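Local coordinates for protein aminofutalosine deaminase (Helicobacter pylori, PDB 7LKK) that deaminates aminofutalosine in the menaquinone pathway and probably also converts adenosine into inosine, at residues 258-263 against 284-289; 194-199 against 226-231; 206-211 against 216-221. All coordinates share one frame; numbering follows the deposited sequence.

Interaction 1. Residues 258-263 against 284-289; sequences GANDYI and LKRIKS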
loop_
_atom_site.group_PDB
_atom_site.type_symbol
_atom_site.label_atom_id
_atom_site.label_comp_id
_atom_site.label_asym_id
_atom_site.label_seq_id
_atom_site.Cartn_x
_atom_site.Cartn_y
_atom_site.Cartn_z
ATOM N N GLY A 258 -23.638 0.050 -26.414
ATOM C CA GLY A 258 -22.846 1.205 -26.049
ATOM C C GLY A 258 -23.023 1.600 -24.593
ATOM O O GLY A 258 -24.008 1.266 -23.935
ATOM N N ALA A 259 -22.034 2.338 -24.088
ATOM C CA ALA A 259 -22.067 2.767 -22.694
ATOM C C ALA A 259 -23.241 3.702 -22.428
ATOM O O ALA A 259 -23.857 3.645 -21.357
ATOM C CB ALA A 259 -20.746 3.438 -22.321
ATOM N N ASN A 260 -23.569 4.567 -23.392
ATOM C CA ASN A 260 -24.649 5.530 -23.189
ATOM C C ASN A 260 -25.991 4.839 -22.993
ATOM O O ASN A 260 -26.831 5.324 -22.226
ATOM C CB ASN A 260 -24.716 6.500 -24.368
ATOM C CG ASN A 260 -23.605 7.530 -24.334
ATOM O OD1 ASN A 260 -22.762 7.515 -23.439
ATOM N ND2 ASN A 260 -23.594 8.427 -25.311
ATOM N N ASP A 261 -26.209 3.710 -23.669
ATOM C CA ASP A 261 -27.441 2.950 -23.477
ATOM C C ASP A 261 -27.595 2.515 -22.024
ATOM O O ASP A 261 -28.700 2.546 -21.471
ATOM C CB ASP A 261 -27.451 1.737 -24.408
ATOM C CG ASP A 261 -28.791 1.031 -24.437
ATOM O OD1 ASP A 261 -29.829 1.711 -24.299
ATOM O OD2 ASP A 261 -28.806 -0.206 -24.605
ATOM N N TYR A 262 -26.492 2.114 -21.390
ATOM C CA TYR A 262 -26.542 1.713 -19.988
ATOM C C TYR A 262 -26.694 2.923 -19.075
ATOM O O TYR A 262 -27.534 2.926 -18.166
ATOM C CB TYR A 262 -25.286 0.922 -19.626
ATOM C CG TYR A 262 -25.349 0.262 -18.270
ATOM C CD1 TYR A 262 -26.045 -0.925 -18.088
ATOM C CD2 TYR A 262 -24.716 0.828 -17.169
ATOM C CE1 TYR A 262 -26.108 -1.534 -16.849
ATOM C CE2 TYR A 262 -24.774 0.227 -15.926
ATOM C CZ TYR A 262 -25.471 -0.954 -15.772
ATOM O OH TYR A 262 -25.533 -1.557 -14.537
ATOM N N ILE A 263 -25.883 3.961 -19.302
ATOM C CA ILE A 263 -25.906 5.147 -18.447
ATOM C C ILE A 263 -27.292 5.781 -18.436
ATOM O O ILE A 263 -27.804 6.169 -17.379
ATOM C CB ILE A 263 -24.838 6.157 -18.909
ATOM C CG1 ILE A 263 -23.431 5.602 -18.686
ATOM C CG2 ILE A 263 -25.020 7.500 -18.202
ATOM C CD1 ILE A 263 -22.365 6.326 -19.483
ATOM N N LEU A 284 -17.955 9.680 -18.721
ATOM C CA LEU A 284 -18.068 10.324 -17.417
ATOM C C LEU A 284 -18.918 11.587 -17.500
ATOM O O LEU A 284 -19.717 11.870 -16.599
ATOM C CB LEU A 284 -16.679 10.643 -16.866
ATOM C CG LEU A 284 -15.821 9.460 -16.414
ATOM C CD1 LEU A 284 -14.518 9.955 -15.798
ATOM C CD2 LEU A 284 -16.583 8.586 -15.430
ATOM N N LYS A 285 -18.754 12.361 -18.575
ATOM C CA LYS A 285 -19.588 13.544 -18.763
ATOM C C LYS A 285 -21.044 13.158 -18.991
ATOM O O LYS A 285 -21.957 13.849 -18.524
ATOM C CB LYS A 285 -19.061 14.374 -19.932
ATOM C CG LYS A 285 -17.781 15.134 -19.624
ATOM C CD LYS A 285 -17.364 15.994 -20.805
ATOM C CE LYS A 285 -17.855 17.422 -20.638
ATOM N NZ LYS A 285 -17.813 17.849 -19.211
ATOM N N ARG A 286 -21.276 12.054 -19.706
ATOM C CA ARG A 286 -22.636 11.559 -19.893
ATOM C C ARG A 286 -23.254 11.154 -18.563
ATOM O O ARG A 286 -24.430 11.432 -18.305
ATOM C CB ARG A 286 -22.633 10.377 -20.863
ATOM C CG ARG A 286 -24.019 9.891 -21.258
ATOM C CD ARG A 286 -24.590 10.724 -22.392
ATOM N NE ARG A 286 -25.748 10.088 -23.015
ATOM C CZ ARG A 286 -26.248 10.443 -24.193
ATOM N NH1 ARG A 286 -25.690 11.431 -24.880
ATOM N NH2 ARG A 286 -27.307 9.816 -24.687
ATOM N N ILE A 287 -22.475 10.487 -17.709
ATOM C CA ILE A 287 -22.955 10.122 -16.379
ATOM C C ILE A 287 -23.365 11.370 -15.609
ATOM O O ILE A 287 -24.445 11.427 -15.007
ATOM C CB ILE A 287 -21.874 9.330 -15.621
ATOM C CG1 ILE A 287 -21.715 7.923 -16.199
ATOM C CG2 ILE A 287 -22.203 9.249 -14.147
ATOM C CD1 ILE A 287 -20.520 7.175 -15.646
ATOM N N LYS A 288 -22.508 12.394 -15.631
ATOM C CA LYS A 288 -22.777 13.620 -14.886
ATOM C C LYS A 288 -24.039 14.313 -15.385
ATOM O O LYS A 288 -24.895 14.716 -14.589
ATOM C CB LYS A 288 -21.570 14.554 -14.989
ATOM C CG LYS A 288 -21.871 16.011 -14.679
ATOM C CD LYS A 288 -21.417 16.386 -13.280
ATOM C CE LYS A 288 -21.349 17.897 -13.121
ATOM N NZ LYS A 288 -20.699 18.307 -11.846
ATOM N N SER A 289 -24.171 14.466 -16.704
ATOM C CA SER A 289 -25.285 15.229 -17.257
ATOM C C SER A 289 -26.598 14.455 -17.222
ATOM O O SER A 289 -27.661 15.062 -17.054
ATOM C CB SER A 289 -24.970 15.661 -18.690
ATOM O OG SER A 289 -24.826 14.541 -19.543
#
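I263 and I287 form the tight, buried half of this helix-helix contact, while N260 and R286 finish it on the more exposed side. The two short helical segments run nearly parallel, their axes 22° apart and 10.1 Å from each other at closest approach. I263 aims its CB at the facing helix, and its CD1 lies 3.7 Å from CG1 of I287, the two side chains crossing at about a right angle. The second branch, CG2 of I263, settles 3.8 Å from CA of I287. Two β-branched residues suit this place because each fills space close to its own backbone. F222 of strand 218-222 touches both isoleucines and completes the packing on the barrel side.

Toward solvent the contact becomes flat and polar. R286 sends CG anti to its own nitrogen (chi1 -173°) and then bends at chi2, which lays its guanidinium against the amide of N260. The planes are only 6° apart, with ND2 of N260 3.4 Å above the guanidinium and over its centre, while OD1 of N260 lies 3.5 Å from CG of R286. The charge of R286 is met by a salt bridge from NH2 to D264. No hydrogen bond crosses between the segments, so the helices adhere through apolar packing inside and a stack of polar planes outside, with the ion pair probably steadying the arginine.

Interaction 2. Residues 194-199 against 226-231; sequences HAPYSV and LEELEW. With MCF ((8R)-3-(5-S-methyl-5-thio-beta-D-ribofuranosyl)-3,6,7,8-tetrahydroimidazo[4,5-d][1,3]diazepin-8-ol), chain J.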
loop_
_atom_site.group_PDB
_atom_site.type_symbol
_atom_site.label_atom_id
_atom_site.label_comp_id
_atom_site.label_asym_id
_atom_site.label_seq_id
_atom_site.Cartn_x
_atom_site.Cartn_y
_atom_site.Cartn_z
ATOM N N HIS A 194 -26.036 -4.983 -10.911
ATOM C CA HIS A 194 -24.661 -5.458 -10.777
ATOM C C HIS A 194 -23.735 -4.788 -11.788
ATOM O O HIS A 194 -22.794 -4.082 -11.411
ATOM C CB HIS A 194 -24.582 -6.974 -10.918
ATOM C CG HIS A 194 -23.180 -7.492 -10.844
ATOM N ND1 HIS A 194 -22.468 -7.879 -11.958
ATOM C CD2 HIS A 194 -22.342 -7.640 -9.791
ATOM C CE1 HIS A 194 -21.259 -8.263 -11.593
ATOM N NE2 HIS A 194 -21.156 -8.128 -10.284
ATOM N N ALA A 195 -23.979 -5.002 -13.074
ATOM C CA ALA A 195 -23.042 -4.561 -14.101
ATOM C C ALA A 195 -23.742 -4.621 -15.455
ATOM O O ALA A 195 -24.767 -5.294 -15.598
ATOM C CB ALA A 195 -21.776 -5.433 -14.109
ATOM N N PRO A 196 -23.206 -3.913 -16.457
ATOM C CA PRO A 196 -23.788 -4.005 -17.806
ATOM C C PRO A 196 -23.727 -5.396 -18.414
ATOM O O PRO A 196 -24.598 -5.740 -19.222
ATOM C CB PRO A 196 -22.950 -3.004 -18.614
ATOM C CG PRO A 196 -22.429 -2.040 -17.601
ATOM C CD PRO A 196 -22.195 -2.845 -16.361
ATOM N N TYR A 197 -22.728 -6.210 -18.063
ATOM C CA TYR A 197 -22.584 -7.531 -18.663
ATOM C C TYR A 197 -23.411 -8.602 -17.966
ATOM O O TYR A 197 -23.523 -9.715 -18.495
ATOM C CB TYR A 197 -21.108 -7.962 -18.666
ATOM C CG TYR A 197 -20.442 -7.914 -17.307
ATOM C CD1 TYR A 197 -20.666 -8.910 -16.362
ATOM C CD2 TYR A 197 -19.586 -6.874 -16.971
ATOM C CE1 TYR A 197 -20.061 -8.865 -15.120
ATOM C CE2 TYR A 197 -18.973 -6.823 -15.733
ATOM C CZ TYR A 197 -19.215 -7.819 -14.812
ATOM O OH TYR A 197 -18.612 -7.771 -13.578
ATOM N N SER A 198 -23.987 -8.304 -16.802
ATOM C CA SER A 198 -24.639 -9.318 -15.989
ATOM C C SER A 198 -26.128 -9.094 -15.771
ATOM O O SER A 198 -26.784 -9.976 -15.206
ATOM C CB SER A 198 -23.954 -9.423 -14.617
ATOM O OG SER A 198 -24.054 -8.201 -13.909
ATOM N N VAL A 199 -26.684 -7.955 -16.185
ATOM C CA VAL A 199 -28.093 -7.648 -15.959
ATOM C C VAL A 199 -28.739 -7.296 -17.291
ATOM O O VAL A 199 -28.327 -6.333 -17.949
ATOM C CB VAL A 199 -28.291 -6.506 -14.948
ATOM C CG1 VAL A 199 -29.769 -6.188 -14.808
ATOM C CG2 VAL A 199 -27.702 -6.885 -13.600
ATOM N N LEU A 226 -11.152 -3.739 -19.175
ATOM C CA LEU A 226 -11.092 -3.651 -20.628
ATOM C C LEU A 226 -12.033 -4.659 -21.274
ATOM O O LEU A 226 -12.625 -4.383 -22.323
ATOM C CB LEU A 226 -9.656 -3.871 -21.107
ATOM C CG LEU A 226 -9.423 -3.869 -22.619
ATOM C CD1 LEU A 226 -9.962 -2.594 -23.252
ATOM C CD2 LEU A 226 -7.945 -4.052 -22.940
ATOM N N GLU A 227 -12.177 -5.838 -20.663
ATOM C CA GLU A 227 -13.078 -6.853 -21.202
ATOM C C GLU A 227 -14.510 -6.337 -21.264
ATOM O O GLU A 227 -15.210 -6.542 -22.262
ATOM C CB GLU A 227 -12.999 -8.126 -20.358
ATOM C CG GLU A 227 -11.644 -8.825 -20.401
ATOM C CD GLU A 227 -10.739 -8.436 -19.245
ATOM O OE1 GLU A 227 -10.790 -7.266 -18.814
ATOM O OE2 GLU A 227 -9.975 -9.302 -18.768
ATOM N N GLU A 228 -14.959 -5.659 -20.207
ATOM C CA GLU A 228 -16.303 -5.087 -20.216
ATOM C C GLU A 228 -16.424 -3.981 -21.256
ATOM O O GLU A 228 -17.450 -3.875 -21.940
ATOM C CB GLU A 228 -16.654 -4.563 -18.824
ATOM C CG GLU A 228 -17.951 -3.778 -18.762
ATOM C CD GLU A 228 -18.184 -3.150 -17.406
ATOM O OE1 GLU A 228 -17.449 -3.493 -16.454
ATOM O OE2 GLU A 228 -19.097 -2.307 -17.290
ATOM N N LEU A 229 -15.383 -3.157 -21.403
ATOM C CA LEU A 229 -15.435 -2.067 -22.372
ATOM C C LEU A 229 -15.551 -2.600 -23.795
ATOM O O LEU A 229 -16.345 -2.089 -24.594
ATOM C CB LEU A 229 -14.202 -1.175 -22.229
ATOM C CG LEU A 229 -14.092 -0.007 -23.209
ATOM C CD1 LEU A 229 -15.238 0.978 -23.009
ATOM C CD2 LEU A 229 -12.747 0.695 -23.062
ATOM N N GLU A 230 -14.765 -3.628 -24.131
ATOM C CA GLU A 230 -14.834 -4.208 -25.468
ATOM C C GLU A 230 -16.178 -4.881 -25.706
ATOM O O GLU A 230 -16.704 -4.854 -26.825
ATOM C CB GLU A 230 -13.707 -5.223 -25.662
ATOM C CG GLU A 230 -12.309 -4.640 -25.717
ATOM C CD GLU A 230 -11.240 -5.707 -25.565
ATOM O OE1 GLU A 230 -10.055 -5.349 -25.412
ATOM O OE2 GLU A 230 -11.588 -6.908 -25.596
ATOM N N TRP A 231 -16.746 -5.492 -24.665
ATOM C CA TRP A 231 -18.063 -6.105 -24.787
ATOM C C TRP A 231 -19.144 -5.047 -24.963
ATOM O O TRP A 231 -19.974 -5.137 -25.875
ATOM C CB TRP A 231 -18.348 -6.969 -23.559
ATOM C CG TRP A 231 -19.584 -7.818 -23.675
ATOM C CD1 TRP A 231 -20.665 -7.807 -22.845
ATOM C CD2 TRP A 231 -19.854 -8.811 -24.673
ATOM N NE1 TRP A 231 -21.594 -8.729 -23.263
ATOM C CE2 TRP A 231 -21.120 -9.359 -24.383
ATOM C CE3 TRP A 231 -19.148 -9.293 -25.779
ATOM C CZ2 TRP A 231 -21.694 -10.360 -25.161
ATOM C CZ3 TRP A 231 -19.723 -10.287 -26.551
ATOM C CH2 TRP A 231 -20.982 -10.810 -26.237
HETATM O O8 MCF J . -17.122 -4.949 -7.142
HETATM C C8 MCF J . -16.259 -6.045 -6.980
HETATM C C7 MCF J . -15.581 -6.458 -8.282
HETATM N N6 MCF J . -16.441 -6.205 -9.411
HETATM C C5 MCF J . -17.808 -6.675 -9.384
HETATM N N4 MCF J . -18.445 -7.393 -8.286
HETATM C C10 MCF J . -17.982 -7.886 -6.965
HETATM C C9 MCF J . -16.948 -7.250 -6.306
HETATM N N1 MCF J . -16.751 -7.888 -5.161
HETATM C C2 MCF J . -17.624 -8.888 -5.055
HETATM N N3 MCF J . -18.380 -8.875 -6.157
HETATM C C1S MCF J . -19.471 -9.868 -6.405
HETATM C C2S MCF J . -20.764 -9.248 -6.984
HETATM O O2S MCF J . -21.550 -8.752 -5.986
HETATM O O4S MCF J . -19.102 -10.707 -7.298
HETATM C C4S MCF J . -20.463 -11.250 -7.991
HETATM C C3S MCF J . -21.430 -10.451 -7.641
HETATM O O3S MCF J . -22.318 -11.149 -6.642
HETATM C C5S MCF J . -20.292 -11.249 -9.500
HETATM S S5S MCF J . -21.298 -12.576 -10.226
HETATM C C6S MCF J . -21.556 -12.232 -11.990
#
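Y197 and E228 meet through contrasting torsions: the tyrosine places CG between its backbone N and carbonyl carbon (chi1 54°), whereas the glutamate is extended throughout, with chi1 172° and chi2 -174°. The stretched E228 therefore reaches from its helix to the edge of the tyrosine ring, the two side chains crossing at about a right angle. Its CG lies in the ring plane, 3.9 Å from CD2 of Y197, and OE1 comes to 3.7 Å from CE2 of Y197, also near that plane. The carboxylate is turned steeply against the ring. Its other oxygen, OE2, is 3.3 Å from CD of P196, whose CD and CG edge lies against it and offers no N-H. Buried though it is, the carboxylate is well supplied: OE2 accepts a hydrogen bond from the backbone N of L223 and OE1 one from that of E224, so E228 also ties its helix to the chain leading into it. W231, one turn further on, meets CB of Y197 with CD1 at 4.2 Å, and its NE1 is bonded to Y243.

The loop holding Y197 also carries H194 of the inhibitor pocket. ND1 of H194 and OG of S198 are hydrogen-bonded at a doubtfully short 2.5 Å, consistent with S198 orienting the imidazole. NE2 of H194 makes a weak 3.4 Å bond to N4 of the methylthio-coformycin. One face of the Y197 ring is covered by CB of A195, and F239 stacks on the tyrosine as well. The loop 194-199 follows strand 187-193 and precedes helix 201-213, so the contact joins a strand-to-helix loop on the active-site side of the barrel to helix 226-234, with L100 of helix 96-106 packing against Y197.

Interaction 3. Residues 206-211 against 216-221; sequences SVIQLA and SLLSTH. With FE (Fe (III) ion), chain E; MCF ((8R)-3-(5-S-methyl-5-thio-beta-D-ribofuranosyl)-3,6,7,8-tetrahydroimidazo[4,5-d][1,3]diazepin-8-ol), chain J; EDO (1,2-ethanediol), chain H.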
loop_
_atom_site.group_PDB
_atom_site.type_symbol
_atom_site.label_atom_id
_atom_site.label_comp_id
_atom_site.label_asym_id
_atom_site.label_seq_id
_atom_site.Cartn_x
_atom_site.Cartn_y
_atom_site.Cartn_z
ATOM N N SER A 206 -36.566 -2.562 -14.494
ATOM C CA SER A 206 -37.509 -2.904 -13.435
ATOM C C SER A 206 -36.932 -2.598 -12.059
ATOM O O SER A 206 -37.638 -2.078 -11.187
ATOM C CB SER A 206 -37.902 -4.379 -13.539
ATOM O OG SER A 206 -38.934 -4.692 -12.622
ATOM N N VAL A 207 -35.651 -2.913 -11.846
ATOM C CA VAL A 207 -35.017 -2.593 -10.570
ATOM C C VAL A 207 -34.963 -1.085 -10.368
ATOM O O VAL A 207 -35.249 -0.579 -9.276
ATOM C CB VAL A 207 -33.613 -3.225 -10.494
ATOM C CG1 VAL A 207 -32.917 -2.816 -9.203
ATOM C CG2 VAL A 207 -33.698 -4.743 -10.599
ATOM N N ILE A 208 -34.622 -0.343 -11.425
ATOM C CA ILE A 208 -34.539 1.114 -11.326
ATOM C C ILE A 208 -35.907 1.702 -11.010
ATOM O O ILE A 208 -36.029 2.643 -10.216
ATOM C CB ILE A 208 -33.954 1.700 -12.625
ATOM C CG1 ILE A 208 -32.472 1.340 -12.751
ATOM C CG2 ILE A 208 -34.163 3.208 -12.686
ATOM C CD1 ILE A 208 -31.955 1.372 -14.174
ATOM N N GLN A 209 -36.959 1.156 -11.625
ATOM C CA GLN A 209 -38.310 1.620 -11.329
ATOM C C GLN A 209 -38.694 1.314 -9.888
ATOM O O GLN A 209 -39.318 2.145 -9.218
ATOM C CB GLN A 209 -39.309 0.988 -12.297
ATOM C CG GLN A 209 -40.698 1.603 -12.227
ATOM C CD GLN A 209 -40.698 3.071 -12.610
ATOM O OE1 GLN A 209 -40.364 3.429 -13.740
ATOM N NE2 GLN A 209 -41.066 3.929 -11.666
ATOM N N LEU A 210 -38.338 0.122 -9.400
ATOM C CA LEU A 210 -38.616 -0.226 -8.010
ATOM C C LEU A 210 -37.916 0.729 -7.050
ATOM O O LEU A 210 -38.471 1.090 -6.005
ATOM C CB LEU A 210 -38.188 -1.667 -7.733
ATOM C CG LEU A 210 -38.328 -2.139 -6.285
ATOM C CD1 LEU A 210 -39.795 -2.290 -5.906
ATOM C CD2 LEU A 210 -37.579 -3.442 -6.070
ATOM N N ALA A 211 -36.696 1.149 -7.391
ATOM C CA ALA A 211 -35.989 2.118 -6.562
ATOM C C ALA A 211 -36.713 3.458 -6.538
ATOM O O ALA A 211 -36.822 4.094 -5.483
ATOM C CB ALA A 211 -34.556 2.287 -7.064
ATOM N N SER A 216 -35.462 4.763 -3.209
ATOM C CA SER A 216 -34.240 4.085 -2.803
ATOM C C SER A 216 -33.046 4.591 -3.603
ATOM O O SER A 216 -33.176 5.014 -4.755
ATOM C CB SER A 216 -34.371 2.569 -2.988
ATOM O OG SER A 216 -35.317 2.016 -2.091
ATOM N N LEU A 217 -31.871 4.533 -2.980
ATOM C CA LEU A 217 -30.638 4.819 -3.694
ATOM C C LEU A 217 -30.303 3.669 -4.642
ATOM O O LEU A 217 -30.814 2.554 -4.515
ATOM C CB LEU A 217 -29.479 5.033 -2.717
ATOM C CG LEU A 217 -29.247 6.396 -2.058
ATOM C CD1 LEU A 217 -30.543 7.105 -1.696
ATOM C CD2 LEU A 217 -28.363 6.228 -0.828
ATOM N N LEU A 218 -29.431 3.952 -5.609
ATOM C CA LEU A 218 -28.989 2.951 -6.569
ATOM C C LEU A 218 -27.468 2.903 -6.605
ATOM O O LEU A 218 -26.789 3.882 -6.289
ATOM C CB LEU A 218 -29.534 3.230 -7.979
ATOM C CG LEU A 218 -31.005 2.880 -8.211
ATOM C CD1 LEU A 218 -31.552 3.620 -9.424
ATOM C CD2 LEU A 218 -31.181 1.376 -8.367
ATOM N N SER A 219 -26.945 1.744 -6.993
ATOM C CA SER A 219 -25.511 1.539 -7.122
ATOM C C SER A 219 -25.280 0.551 -8.254
ATOM O O SER A 219 -26.138 -0.286 -8.545
ATOM C CB SER A 219 -24.887 1.029 -5.818
ATOM O OG SER A 219 -23.478 0.926 -5.927
ATOM N N THR A 220 -24.123 0.661 -8.899
ATOM C CA THR A 220 -23.808 -0.220 -10.014
ATOM C C THR A 220 -22.304 -0.221 -10.251
ATOM O O THR A 220 -21.620 0.772 -9.984
ATOM C CB THR A 220 -24.555 0.203 -11.289
ATOM O OG1 THR A 220 -24.308 -0.746 -12.334
ATOM C CG2 THR A 220 -24.118 1.590 -11.745
ATOM N N HIS A 221 -21.797 -1.358 -10.727
ATOM C CA HIS A 221 -20.426 -1.457 -11.209
ATOM C C HIS A 221 -20.391 -1.029 -12.670
ATOM O O HIS A 221 -21.207 -1.492 -13.473
ATOM C CB HIS A 221 -19.892 -2.882 -11.061
ATOM C CG HIS A 221 -19.932 -3.401 -9.657
ATOM N ND1 HIS A 221 -20.947 -4.209 -9.191
ATOM C CD2 HIS A 221 -19.082 -3.227 -8.618
ATOM C CE1 HIS A 221 -20.719 -4.512 -7.925
ATOM N NE2 HIS A 221 -19.594 -3.929 -7.553
HETATM FE FE FE E . -18.223 -4.294 -5.658
HETATM O O8 MCF J . -17.122 -4.949 -7.142
HETATM C C8 MCF J . -16.259 -6.045 -6.980
HETATM C C7 MCF J . -15.581 -6.458 -8.282
HETATM N N6 MCF J . -16.441 -6.205 -9.411
HETATM C C5 MCF J . -17.808 -6.675 -9.384
HETATM N N4 MCF J . -18.445 -7.393 -8.286
HETATM C C10 MCF J . -17.982 -7.886 -6.965
HETATM C C9 MCF J . -16.948 -7.250 -6.306
HETATM N N1 MCF J . -16.751 -7.888 -5.161
HETATM C C2 MCF J . -17.624 -8.888 -5.055
HETATM N N3 MCF J . -18.380 -8.875 -6.157
HETATM C C1S MCF J . -19.471 -9.868 -6.405
HETATM C C2S MCF J . -20.764 -9.248 -6.984
HETATM O O2S MCF J . -21.550 -8.752 -5.986
HETATM O O4S MCF J . -19.102 -10.707 -7.298
HETATM C C4S MCF J . -20.463 -11.250 -7.991
HETATM C C3S MCF J . -21.430 -10.451 -7.641
HETATM O O3S MCF J . -22.318 -11.149 -6.642
HETATM C C5S MCF J . -20.292 -11.249 -9.500
HETATM S S5S MCF J . -21.298 -12.576 -10.226
HETATM C C6S MCF J . -21.556 -12.232 -11.990
HETATM C C1 EDO H . -33.912 7.291 -7.916
HETATM O O1 EDO H . -32.610 7.342 -7.320
HETATM C C2 EDO H . -34.969 7.485 -6.837
HETATM O O2 EDO H . -35.027 6.316 -6.013
#
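Far along the strand whose beginning packs L218 against A211, the imidazole of H221 has one face covered by the inhibitor: C5 of the methylthio-coformycin stands 3.7 Å above the ring, over its centre. At the rim, NE2 of H221 binds the iron(III) at 2.4 Å, and ND1 is hydrogen-bonded to the carbonyl O of H194; metal and carbonyl together restrain the rotation of the ring. The inhibitor's hydroxyl O8 takes another position on the metal, 2.0 Å from the iron, while H79, H81 and D328 complete the protein's share of the site. Histidine suits the place because its two nitrogens can serve the metal and the backbone at once.

Strands 187-193 and 218-222, with helix 201-213 between them, make one β-α-β unit of the amidohydrolase TIM barrel, and the metal ligand sits near the C-terminal end of its strand, as is usual in this superfamily. At the other end of the strand the chain comes back from the helix. There S216 N donates to A211 O in a bond of 2.7 Å that ties the approach to the strand to the last turns of the helix. The methyl of A211 points at the incoming strand, small enough to let L218 approach until its CD2 lies 3.7 Å from CB of A211. I208, a turn earlier, crosses the leucine at about a right angle, CG1 to CD1 of L218 at 4.1 Å; L218 is modelled in two conformers, so these methyl contacts belong to one of them. An ethanediol, probably from the crystallisation liquor, donates from O2 to the carbonyl O of S216 at 2.6 Å.

Followed from the N terminus, the chain first enters interaction 2 at loop 194-199, then runs through helix 201-213. Interaction 3 closes the short turn from that helix to strand 218-222, and lies nested within the larger loop that interaction 2 closes on reaching 226-231. Interaction 1 comes afterwards in series: it closes the loop from helix 259-264, through strand 269-275, to helix 281-291. Nothing crosses. The three are nevertheless joined directly: P196 packs on H221 O between interactions 2 and 3, Y262 OH reaches T220 OG1 between 1 and 3, and Y262 packs on P196 between 1 and 2. Together they gather helices 201-213, 226-234, 259-264 and 281-291 around barrel strand 218-222.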